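Local coordinates for ESX secretion system protein EccC (Thermomonospora curvata, PDB 4NH0) that probably serves as the cytoplasmic ATPase motor of the type VII (ESX) secretion system, carrying three FtsK-type domains and binding the exported protein EsxB, at residues L337-V342 with T418-L423; H684-V689 with E706-G711; I977-S982 with L1042-Y1047. One frame throughout, in Å; residues are numbered along the deposited sequence.

Interaction 1 of 3, residues L337-V342 with T418-L423; sequences LNFVLV and TLFIVL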
loop_
_atom_site.group_PDB
_atom_site.type_symbol
_atom_site.label_atom_id
_atom_site.label_comp_id
_atom_site.label_asym_id
_atom_site.label_seq_id
_atom_site.Cartn_x
_atom_site.Cartn_y
_atom_site.Cartn_z
ATOM N N LEU A 337 23.889 21.124 -30.948
ATOM C CA LEU A 337 24.730 20.914 -29.773
ATOM C C LEU A 337 23.953 20.967 -28.461
ATOM O O LEU A 337 23.264 21.946 -28.175
ATOM C CB LEU A 337 25.855 21.949 -29.744
ATOM C CG LEU A 337 26.833 21.849 -28.574
ATOM C CD1 LEU A 337 27.491 20.482 -28.549
ATOM C CD2 LEU A 337 27.878 22.945 -28.659
ATOM N N ASN A 338 24.076 19.909 -27.666
ATOM C CA ASN A 338 23.469 19.864 -26.340
ATOM C C ASN A 338 24.496 19.530 -25.262
ATOM O O ASN A 338 25.461 18.811 -25.517
ATOM C CB ASN A 338 22.326 18.848 -26.303
ATOM C CG ASN A 338 21.080 19.347 -27.006
ATOM O OD1 ASN A 338 20.961 20.532 -27.316
ATOM N ND2 ASN A 338 20.138 18.445 -27.252
ATOM N N PHE A 339 24.282 20.053 -24.059
ATOM C CA PHE A 339 25.225 19.855 -22.963
ATOM C C PHE A 339 24.660 18.995 -21.838
ATOM O O PHE A 339 23.462 19.011 -21.567
ATOM C CB PHE A 339 25.662 21.200 -22.378
ATOM C CG PHE A 339 26.454 22.050 -23.327
ATOM C CD1 PHE A 339 27.779 21.758 -23.597
ATOM C CD2 PHE A 339 25.880 23.153 -23.930
ATOM C CE1 PHE A 339 28.511 22.543 -24.464
ATOM C CE2 PHE A 339 26.607 23.941 -24.798
ATOM C CZ PHE A 339 27.923 23.636 -25.065
ATOM N N VAL A 340 25.544 18.242 -21.194
ATOM C CA VAL A 340 25.233 17.587 -19.931
ATOM C C VAL A 340 26.300 17.992 -18.923
ATOM O O VAL A 340 27.405 17.454 -18.923
ATOM C CB VAL A 340 25.181 16.056 -20.058
ATOM C CG1 VAL A 340 24.935 15.423 -18.698
ATOM C CG2 VAL A 340 24.097 15.644 -21.035
ATOM N N LEU A 341 25.964 18.960 -18.079
ATOM C CA LEU A 341 26.928 19.531 -17.151
ATOM C C LEU A 341 26.862 18.840 -15.796
ATOM O O LEU A 341 25.850 18.909 -15.101
ATOM C CB LEU A 341 26.684 21.032 -17.006
ATOM C CG LEU A 341 26.590 21.756 -18.351
ATOM C CD1 LEU A 341 26.269 23.229 -18.165
ATOM C CD2 LEU A 341 27.874 21.578 -19.143
ATOM N N VAL A 342 27.950 18.172 -15.427
ATOM C CA VAL A 342 27.981 17.370 -14.212
ATOM C C VAL A 342 29.113 17.777 -13.274
ATOM O O VAL A 342 30.264 17.894 -13.690
ATOM C CB VAL A 342 28.128 15.872 -14.541
ATOM C CG1 VAL A 342 28.139 15.043 -13.268
ATOM C CG2 VAL A 342 27.011 15.419 -15.466
ATOM N N THR A 418 25.146 16.882 -31.427
ATOM C CA THR A 418 26.235 16.221 -30.725
ATOM C C THR A 418 26.096 16.500 -29.237
ATOM O O THR A 418 25.633 17.570 -28.843
ATOM C CB THR A 418 27.615 16.692 -31.213
ATOM O OG1 THR A 418 27.709 18.115 -31.085
ATOM C CG2 THR A 418 27.829 16.305 -32.664
ATOM N N LEU A 419 26.486 15.539 -28.411
ATOM C CA LEU A 419 26.357 15.695 -26.970
ATOM C C LEU A 419 27.709 15.938 -26.315
ATOM O O LEU A 419 28.628 15.134 -26.450
ATOM C CB LEU A 419 25.691 14.465 -26.356
ATOM C CG LEU A 419 25.339 14.598 -24.875
ATOM C CD1 LEU A 419 24.396 15.767 -24.671
ATOM C CD2 LEU A 419 24.726 13.313 -24.348
ATOM N N PHE A 420 27.823 17.057 -25.608
ATOM C CA PHE A 420 29.041 17.376 -24.878
ATOM C C PHE A 420 28.827 17.148 -23.389
ATOM O O PHE A 420 27.995 17.804 -22.765
ATOM C CB PHE A 420 29.469 18.820 -25.137
ATOM C CG PHE A 420 30.878 19.121 -24.709
ATOM C CD1 PHE A 420 31.798 18.100 -24.540
ATOM C CD2 PHE A 420 31.280 20.423 -24.467
ATOM C CE1 PHE A 420 33.092 18.373 -24.145
ATOM C CE2 PHE A 420 32.572 20.701 -24.070
ATOM C CZ PHE A 420 33.478 19.674 -23.909
ATOM N N ILE A 421 29.579 16.212 -22.823
ATOM C CA ILE A 421 29.444 15.882 -21.411
ATOM C C ILE A 421 30.622 16.409 -20.604
ATOM O O ILE A 421 31.766 16.020 -20.829
ATOM C CB ILE A 421 29.326 14.367 -21.199
ATOM C CG1 ILE A 421 28.181 13.802 -22.040
ATOM C CG2 ILE A 421 29.112 14.053 -19.728
ATOM C CD1 ILE A 421 28.018 12.306 -21.919
ATOM N N VAL A 422 30.331 17.298 -19.662
ATOM C CA VAL A 422 31.357 17.879 -18.809
ATOM C C VAL A 422 31.213 17.378 -17.378
ATOM O O VAL A 422 30.340 17.830 -16.639
ATOM C CB VAL A 422 31.293 19.415 -18.821
ATOM C CG1 VAL A 422 32.472 20.000 -18.067
ATOM C CG2 VAL A 422 31.266 19.929 -20.249
ATOM N N LEU A 423 32.070 16.439 -16.991
ATOM C CA LEU A 423 32.020 15.872 -15.651
ATOM C C LEU A 423 33.180 16.392 -14.810
ATOM O O LEU A 423 34.334 16.029 -15.036
ATOM C CB LEU A 423 32.046 14.341 -15.716
ATOM C CG LEU A 423 31.432 13.551 -14.555
ATOM C CD1 LEU A 423 31.198 12.110 -14.973
ATOM C CD2 LEU A 423 32.297 13.598 -13.306
#

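Interaction 2 of 3, residues H684-V689 with E706-G711; sequences HTPQEV and ELPHVG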
loop_
_atom_site.group_PDB
_atom_site.type_symbol
_atom_site.label_atom_id
_atom_site.label_comp_id
_atom_site.label_asym_id
_atom_site.label_seq_id
_atom_site.Cartn_x
_atom_site.Cartn_y
_atom_site.Cartn_z
ATOM N N HIS A 684 -14.297 4.319 -9.891
ATOM C CA HIS A 684 -15.435 3.421 -9.737
ATOM C C HIS A 684 -16.539 4.049 -8.902
ATOM O O HIS A 684 -16.289 4.927 -8.077
ATOM C CB HIS A 684 -14.995 2.102 -9.101
ATOM C CG HIS A 684 -13.894 1.409 -9.843
ATOM N ND1 HIS A 684 -12.572 1.775 -9.723
ATOM C CD2 HIS A 684 -13.921 0.373 -10.713
ATOM C CE1 HIS A 684 -11.830 0.994 -10.489
ATOM N NE2 HIS A 684 -12.626 0.137 -11.101
ATOM N N THR A 685 -17.766 3.591 -9.123
ATOM C CA THR A 685 -18.908 4.033 -8.339
ATOM C C THR A 685 -19.079 3.110 -7.136
ATOM O O THR A 685 -18.653 1.958 -7.180
ATOM C CB THR A 685 -20.199 4.049 -9.183
ATOM O OG1 THR A 685 -20.601 2.706 -9.477
ATOM C CG2 THR A 685 -19.976 4.803 -10.482
ATOM N N PRO A 686 -19.693 3.615 -6.053
ATOM C CA PRO A 686 -19.920 2.813 -4.844
ATOM C C PRO A 686 -20.716 1.530 -5.090
ATOM O O PRO A 686 -20.722 0.650 -4.233
ATOM C CB PRO A 686 -20.704 3.766 -3.942
ATOM C CG PRO A 686 -20.267 5.114 -4.371
ATOM C CD PRO A 686 -20.073 5.023 -5.852
ATOM N N GLN A 687 -21.378 1.432 -6.238
ATOM C CA GLN A 687 -22.095 0.217 -6.603
ATOM C C GLN A 687 -21.177 -0.769 -7.315
ATOM O O GLN A 687 -21.539 -1.926 -7.526
ATOM C CB GLN A 687 -23.295 0.543 -7.492
ATOM C CG GLN A 687 -24.456 1.187 -6.763
ATOM C CD GLN A 687 -25.669 1.363 -7.653
ATOM O OE1 GLN A 687 -26.733 0.807 -7.387
ATOM N NE2 GLN A 687 -25.514 2.139 -8.719
ATOM N N GLU A 688 -19.990 -0.304 -7.686
ATOM C CA GLU A 688 -19.027 -1.141 -8.389
ATOM C C GLU A 688 -17.965 -1.683 -7.441
ATOM O O GLU A 688 -17.460 -2.787 -7.632
ATOM C CB GLU A 688 -18.372 -0.358 -9.528
ATOM C CG GLU A 688 -19.310 -0.048 -10.683
ATOM C CD GLU A 688 -18.669 0.830 -11.739
ATOM O OE1 GLU A 688 -18.947 0.619 -12.937
ATOM O OE2 GLU A 688 -17.893 1.737 -11.372
ATOM N N VAL A 689 -17.625 -0.899 -6.423
ATOM C CA VAL A 689 -16.655 -1.326 -5.420
ATOM C C VAL A 689 -17.131 -0.999 -4.008
ATOM O O VAL A 689 -17.841 -0.019 -3.793
ATOM C CB VAL A 689 -15.275 -0.672 -5.643
ATOM C CG1 VAL A 689 -14.643 -1.175 -6.931
ATOM C CG2 VAL A 689 -15.396 0.840 -5.658
ATOM N N GLU A 706 -16.332 8.382 5.585
ATOM C CA GLU A 706 -17.486 9.080 5.032
ATOM C C GLU A 706 -17.596 8.894 3.523
ATOM O O GLU A 706 -18.512 9.419 2.892
ATOM C CB GLU A 706 -17.425 10.569 5.375
ATOM C CG GLU A 706 -17.549 10.857 6.862
ATOM C CD GLU A 706 -17.539 12.340 7.173
ATOM O OE1 GLU A 706 -18.388 13.069 6.619
ATOM O OE2 GLU A 706 -16.685 12.775 7.972
ATOM N N LEU A 707 -16.658 8.149 2.947
ATOM C CA LEU A 707 -16.736 7.793 1.538
ATOM C C LEU A 707 -17.964 6.932 1.287
ATOM O O LEU A 707 -18.311 6.086 2.108
ATOM C CB LEU A 707 -15.477 7.049 1.090
ATOM C CG LEU A 707 -14.291 7.881 0.606
ATOM C CD1 LEU A 707 -13.092 6.987 0.356
ATOM C CD2 LEU A 707 -14.658 8.643 -0.652
ATOM N N PRO A 708 -18.632 7.147 0.147
ATOM C CA PRO A 708 -19.783 6.314 -0.205
ATOM C C PRO A 708 -19.355 4.909 -0.615
ATOM O O PRO A 708 -20.189 4.011 -0.705
ATOM C CB PRO A 708 -20.412 7.068 -1.377
ATOM C CG PRO A 708 -19.276 7.807 -1.992
ATOM C CD PRO A 708 -18.379 8.196 -0.854
ATOM N N HIS A 709 -18.059 4.730 -0.852
ATOM C CA HIS A 709 -17.524 3.437 -1.266
ATOM C C HIS A 709 -17.240 2.526 -0.076
ATOM O O HIS A 709 -17.256 1.304 -0.209
ATOM C CB HIS A 709 -16.248 3.626 -2.086
ATOM C CG HIS A 709 -16.449 4.417 -3.341
ATOM N ND1 HIS A 709 -16.614 5.785 -3.341
ATOM C CD2 HIS A 709 -16.508 4.031 -4.637
ATOM C CE1 HIS A 709 -16.766 6.208 -4.582
ATOM N NE2 HIS A 709 -16.707 5.164 -5.389
ATOM N N VAL A 710 -16.973 3.116 1.084
ATOM C CA VAL A 710 -16.714 2.326 2.281
ATOM C C VAL A 710 -18.012 2.057 3.031
ATOM O O VAL A 710 -18.967 2.828 2.937
ATOM C CB VAL A 710 -15.707 3.016 3.221
ATOM C CG1 VAL A 710 -14.457 3.415 2.457
ATOM C CG2 VAL A 710 -16.335 4.226 3.882
ATOM N N GLY A 711 -18.045 0.953 3.768
ATOM C CA GLY A 711 -19.232 0.574 4.509
ATOM C C GLY A 711 -18.951 0.403 5.985
ATOM O O GLY A 711 -19.858 0.479 6.812
#

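Interaction 3 of 3, residues I977-S982 with L1042-Y1047; sequences IFIDYS and LVVDDY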
loop_
_atom_site.group_PDB
_atom_site.type_symbol
_atom_site.label_atom_id
_atom_site.label_comp_id
_atom_site.label_asym_id
_atom_site.label_seq_id
_atom_site.Cartn_x
_atom_site.Cartn_y
_atom_site.Cartn_z
ATOM N N ILE A 977 -43.719 -26.598 36.077
ATOM C CA ILE A 977 -43.611 -26.336 37.507
ATOM C C ILE A 977 -42.489 -25.333 37.745
ATOM O O ILE A 977 -41.358 -25.541 37.306
ATOM C CB ILE A 977 -43.344 -27.616 38.313
ATOM C CG1 ILE A 977 -44.540 -28.561 38.220
ATOM C CG2 ILE A 977 -43.067 -27.277 39.768
ATOM C CD1 ILE A 977 -44.387 -29.820 39.024
ATOM N N PHE A 978 -42.803 -24.246 38.438
ATOM C CA PHE A 978 -41.860 -23.147 38.596
ATOM C C PHE A 978 -41.276 -23.056 39.999
ATOM O O PHE A 978 -41.974 -23.262 40.991
ATOM C CB PHE A 978 -42.533 -21.819 38.243
ATOM C CG PHE A 978 -42.967 -21.719 36.810
ATOM C CD1 PHE A 978 -44.181 -22.244 36.402
ATOM C CD2 PHE A 978 -42.163 -21.097 35.873
ATOM C CE1 PHE A 978 -44.582 -22.152 35.084
ATOM C CE2 PHE A 978 -42.560 -21.001 34.554
ATOM C CZ PHE A 978 -43.770 -21.530 34.160
ATOM N N ILE A 979 -39.986 -22.748 40.069
ATOM C CA ILE A 979 -39.336 -22.415 41.329
ATOM C C ILE A 979 -38.760 -21.012 41.212
ATOM O O ILE A 979 -37.631 -20.824 40.761
ATOM C CB ILE A 979 -38.225 -23.413 41.693
ATOM C CG1 ILE A 979 -38.784 -24.833 41.737
ATOM C CG2 ILE A 979 -37.604 -23.052 43.034
ATOM C CD1 ILE A 979 -37.774 -25.867 42.161
ATOM N N ASP A 980 -39.553 -20.024 41.609
ATOM C CA ASP A 980 -39.179 -18.632 41.422
ATOM C C ASP A 980 -39.290 -17.852 42.726
ATOM O O ASP A 980 -40.305 -17.212 42.993
ATOM C CB ASP A 980 -40.056 -17.999 40.342
ATOM C CG ASP A 980 -39.600 -16.610 39.961
ATOM O OD1 ASP A 980 -38.441 -16.257 40.263
ATOM O OD2 ASP A 980 -40.400 -15.868 39.353
ATOM N N TYR A 981 -38.234 -17.916 43.532
ATOM C CA TYR A 981 -38.194 -17.234 44.821
ATOM C C TYR A 981 -38.376 -15.727 44.676
ATOM O O TYR A 981 -39.044 -15.093 45.491
ATOM C CB TYR A 981 -36.874 -17.521 45.538
ATOM C CG TYR A 981 -36.769 -18.912 46.121
ATOM C CD1 TYR A 981 -37.895 -19.705 46.288
ATOM C CD2 TYR A 981 -35.542 -19.427 46.513
ATOM C CE1 TYR A 981 -37.801 -20.975 46.824
ATOM C CE2 TYR A 981 -35.437 -20.694 47.050
ATOM C CZ TYR A 981 -36.570 -21.464 47.202
ATOM O OH TYR A 981 -36.468 -22.726 47.738
ATOM N N SER A 982 -37.776 -15.161 43.636
ATOM C CA SER A 982 -37.850 -13.726 43.400
ATOM C C SER A 982 -39.177 -13.339 42.764
ATOM O O SER A 982 -39.491 -12.155 42.642
ATOM C CB SER A 982 -36.692 -13.270 42.513
ATOM O OG SER A 982 -35.443 -13.554 43.117
ATOM N N LEU A 1042 -39.334 -28.507 34.458
ATOM C CA LEU A 1042 -39.047 -27.861 35.730
ATOM C C LEU A 1042 -38.249 -26.584 35.506
ATOM O O LEU A 1042 -37.049 -26.627 35.243
ATOM C CB LEU A 1042 -38.289 -28.811 36.656
ATOM C CG LEU A 1042 -37.967 -28.270 38.049
ATOM C CD1 LEU A 1042 -39.240 -27.860 38.764
ATOM C CD2 LEU A 1042 -37.212 -29.308 38.857
ATOM N N VAL A 1043 -38.929 -25.448 35.605
ATOM C CA VAL A 1043 -38.294 -24.157 35.386
ATOM C C VAL A 1043 -37.826 -23.552 36.703
ATOM O O VAL A 1043 -38.636 -23.190 37.554
ATOM C CB VAL A 1043 -39.250 -23.176 34.686
ATOM C CG1 VAL A 1043 -38.608 -21.809 34.567
ATOM C CG2 VAL A 1043 -39.640 -23.706 33.317
ATOM N N VAL A 1044 -36.511 -23.447 36.864
ATOM C CA VAL A 1044 -35.931 -22.929 38.096
ATOM C C VAL A 1044 -35.147 -21.646 37.853
ATOM O O VAL A 1044 -34.146 -21.644 37.137
ATOM C CB VAL A 1044 -35.003 -23.964 38.756
ATOM C CG1 VAL A 1044 -34.429 -23.408 40.048
ATOM C CG2 VAL A 1044 -35.753 -25.257 39.017
ATOM N N ASP A 1045 -35.609 -20.556 38.454
ATOM C CA ASP A 1045 -34.930 -19.273 38.343
ATOM C C ASP A 1045 -34.205 -18.962 39.646
ATOM O O ASP A 1045 -34.671 -19.337 40.723
ATOM C CB ASP A 1045 -35.927 -18.163 38.004
ATOM C CG ASP A 1045 -35.253 -16.913 37.468
ATOM O OD1 ASP A 1045 -34.026 -16.771 37.637
ATOM O OD2 ASP A 1045 -35.956 -16.067 36.878
ATOM N N ASP A 1046 -33.069 -18.275 39.538
ATOM C CA ASP A 1046 -32.237 -17.938 40.689
ATOM C C ASP A 1046 -31.864 -19.187 41.482
ATOM O O ASP A 1046 -32.257 -19.343 42.637
ATOM C CB ASP A 1046 -32.948 -16.926 41.592
ATOM C CG ASP A 1046 -33.224 -15.614 40.890
ATOM O OD1 ASP A 1046 -32.299 -15.079 40.244
ATOM O OD2 ASP A 1046 -34.367 -15.118 40.979
ATOM N N TYR A 1047 -31.101 -20.071 40.849
ATOM C CA TYR A 1047 -30.738 -21.351 41.447
ATOM C C TYR A 1047 -29.792 -21.192 42.632
ATOM O O TYR A 1047 -29.733 -22.056 43.505
ATOM C CB TYR A 1047 -30.105 -22.261 40.392
ATOM C CG TYR A 1047 -29.720 -23.632 40.902
ATOM C CD1 TYR A 1047 -30.672 -24.629 41.057
ATOM C CD2 TYR A 1047 -28.403 -23.931 41.217
ATOM C CE1 TYR A 1047 -30.325 -25.883 41.520
ATOM C CE2 TYR A 1047 -28.046 -25.182 41.680
ATOM C CZ TYR A 1047 -29.011 -26.155 41.830
ATOM O OH TYR A 1047 -28.659 -27.402 42.290
#

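Interaction 1 of 3, residues L337-V342 with T418-L423
Thr418 meets Leu337 where two adjacent parallel strands, with axes 5° apart, come together: its OG1 lies 3.5 Å from Leu337 CD1, and its O accepts a hydrogen bond from Asn338 N. Leu419 turns to the other side of the sheet. Its CG is anti to the backbone N (chi1 -172°), and chi2 (59°) then sets CD1 3.7 Å from Val340 CG2. Phe420 grips the partner twice through its backbone, N to Asn338 O and O to Val340 N, the latter at 2.9 Å. Its ring meets that of Phe339 edge to edge rather than stacked, CD2 standing 3.5 Å from Phe339 CE1. An alanine in place of Phe339 would probably open a gap beside that edge and leave Phe420 freer to turn. Ile421 CG2 lies near Val340 O. Val422 repeats the double backbone grip, N to Val340 O and O to Val342 N, while its CG2 runs alongside Leu341 CD2 at 3.9 Å and also lies above one face of the Phe420 ring, offset toward its rim. Leu423 CG packs 3.8 Å from Val342 CG1, just ahead of Asp424 and Glu425, the probable active-site residue, consistent with a Walker B strand. Helix 317-329 covers the face bearing Leu337, Phe339 and Phe420, helix 371-394 covers the face of Leu419 and Val342, and strands 359-364 and 452-458 flank the pair.

Interaction 2 of 3, residues H684-V689 with E706-G711
His709 reaches over to Pro686 where two loops lead into neighbouring parallel strands, 689-694 and 710-714, of the P-loop NTPase sheet in FtsK 2. The hydrogen bond joining the loops runs from His709 NE2 to His684 O, at 2.7 Å. The acceptor lies close to the imidazole plane, whereas the donor stands above the carbonyl plane, 38° out of it. A CH-pi contact adds to this: Pro686 CG sits over the middle of one face of the His709 ring, 3.7 Å from its centroid and 9° off the normal. Bonded at its edge and covered on a face, the imidazole is probably well fixed in rotation. Within 684-689 further hydrogen bonds shape the turn that presents the proline. Thr685 O accepts from both Glu688 N and Val689 N, and Thr685 N donates to Glu688 OE2, which also forms a salt bridge with Arg627. Helix 877-891 adds Ile888 against His709, and Trp892 touches Pro686. The apolar contacts complete the joint, with Pro686 CG 3.6 Å from Pro708 CB, and Val689 CG2 at the edge of the imidazole, near its plane, 3.5 Å from His709 CD2.

Interaction 3 of 3, residues I977-S982 with L1042-Y1047
Strands 977-980 and 1042-1045 pair in parallel, axes 9° apart, Val1043 giving its N to Ile977 O and taking Ile979 N on its O at 2.9 Å, before Asp1045 N closes on Ile979 O. On one face of the sheet, Leu1042 CG lies anti to its backbone N (chi1 -178°), and CD1 of this residue rests 4.0 Å from Ile977 CG2. Beside it, Ile979 and Val1044 lie side by side, CD1 of the isoleucine 3.8 Å from CG2 of the valine. Helix 1001-1017 covers this face at Ile977. On the other face Phe978 and Val1043 point the same way, with ring atom CD2 of the phenylalanine 3.8 Å from CB of the valine. Four apolar residues, Phe1041 to Val1044, run into Asp1045, consistent with the Walker B strand of a P-loop NTPase, here in FtsK 3. Asp1045 OD2 accepts from Ser955 OG of the ATP-binding loop, tying the strand to the Walker A segment. Asp980 lies alongside it, the two carboxylate planes only 11° apart and Asp980 OD1 4.2 Å from Asp1045 OD2. Each of the two carboxylates thus has a further partner, since Leu985 N donates to Asp980 OD2 as the serine does to Asp1045. Asp1046 follows at the nucleotide: it touches the bound ATP, and its side chain is about 4 Å from the magnesium ion. Ser982 OG donates to Asp1046 OD2 at 2.9 Å, approaching from above the carboxylate plane.

In the fold
The three contacts lie each in its own FtsK domain, strung out along the chain: centres are about 52 Å apart from interaction 1 to interaction 2, 53 Å from interaction 2 to interaction 3 and 98 Å from first to last, and none touches another. Interactions 1 and 3 join the corresponding strand pair of their domains; interaction 3 leads to the bound ATP, interaction 1 toward a predicted ATP site. The side chain of Leu423 is about 6 Å from that of Glu425, the probable active-site residue, and that of Val422 about 9 Å from that of Lys317 of the predicted site. Interaction 2 differs: away from the annotated sites, it joins the loops that enter strands 689-694 and 710-714, the former corresponding to 337-343 and 974-980.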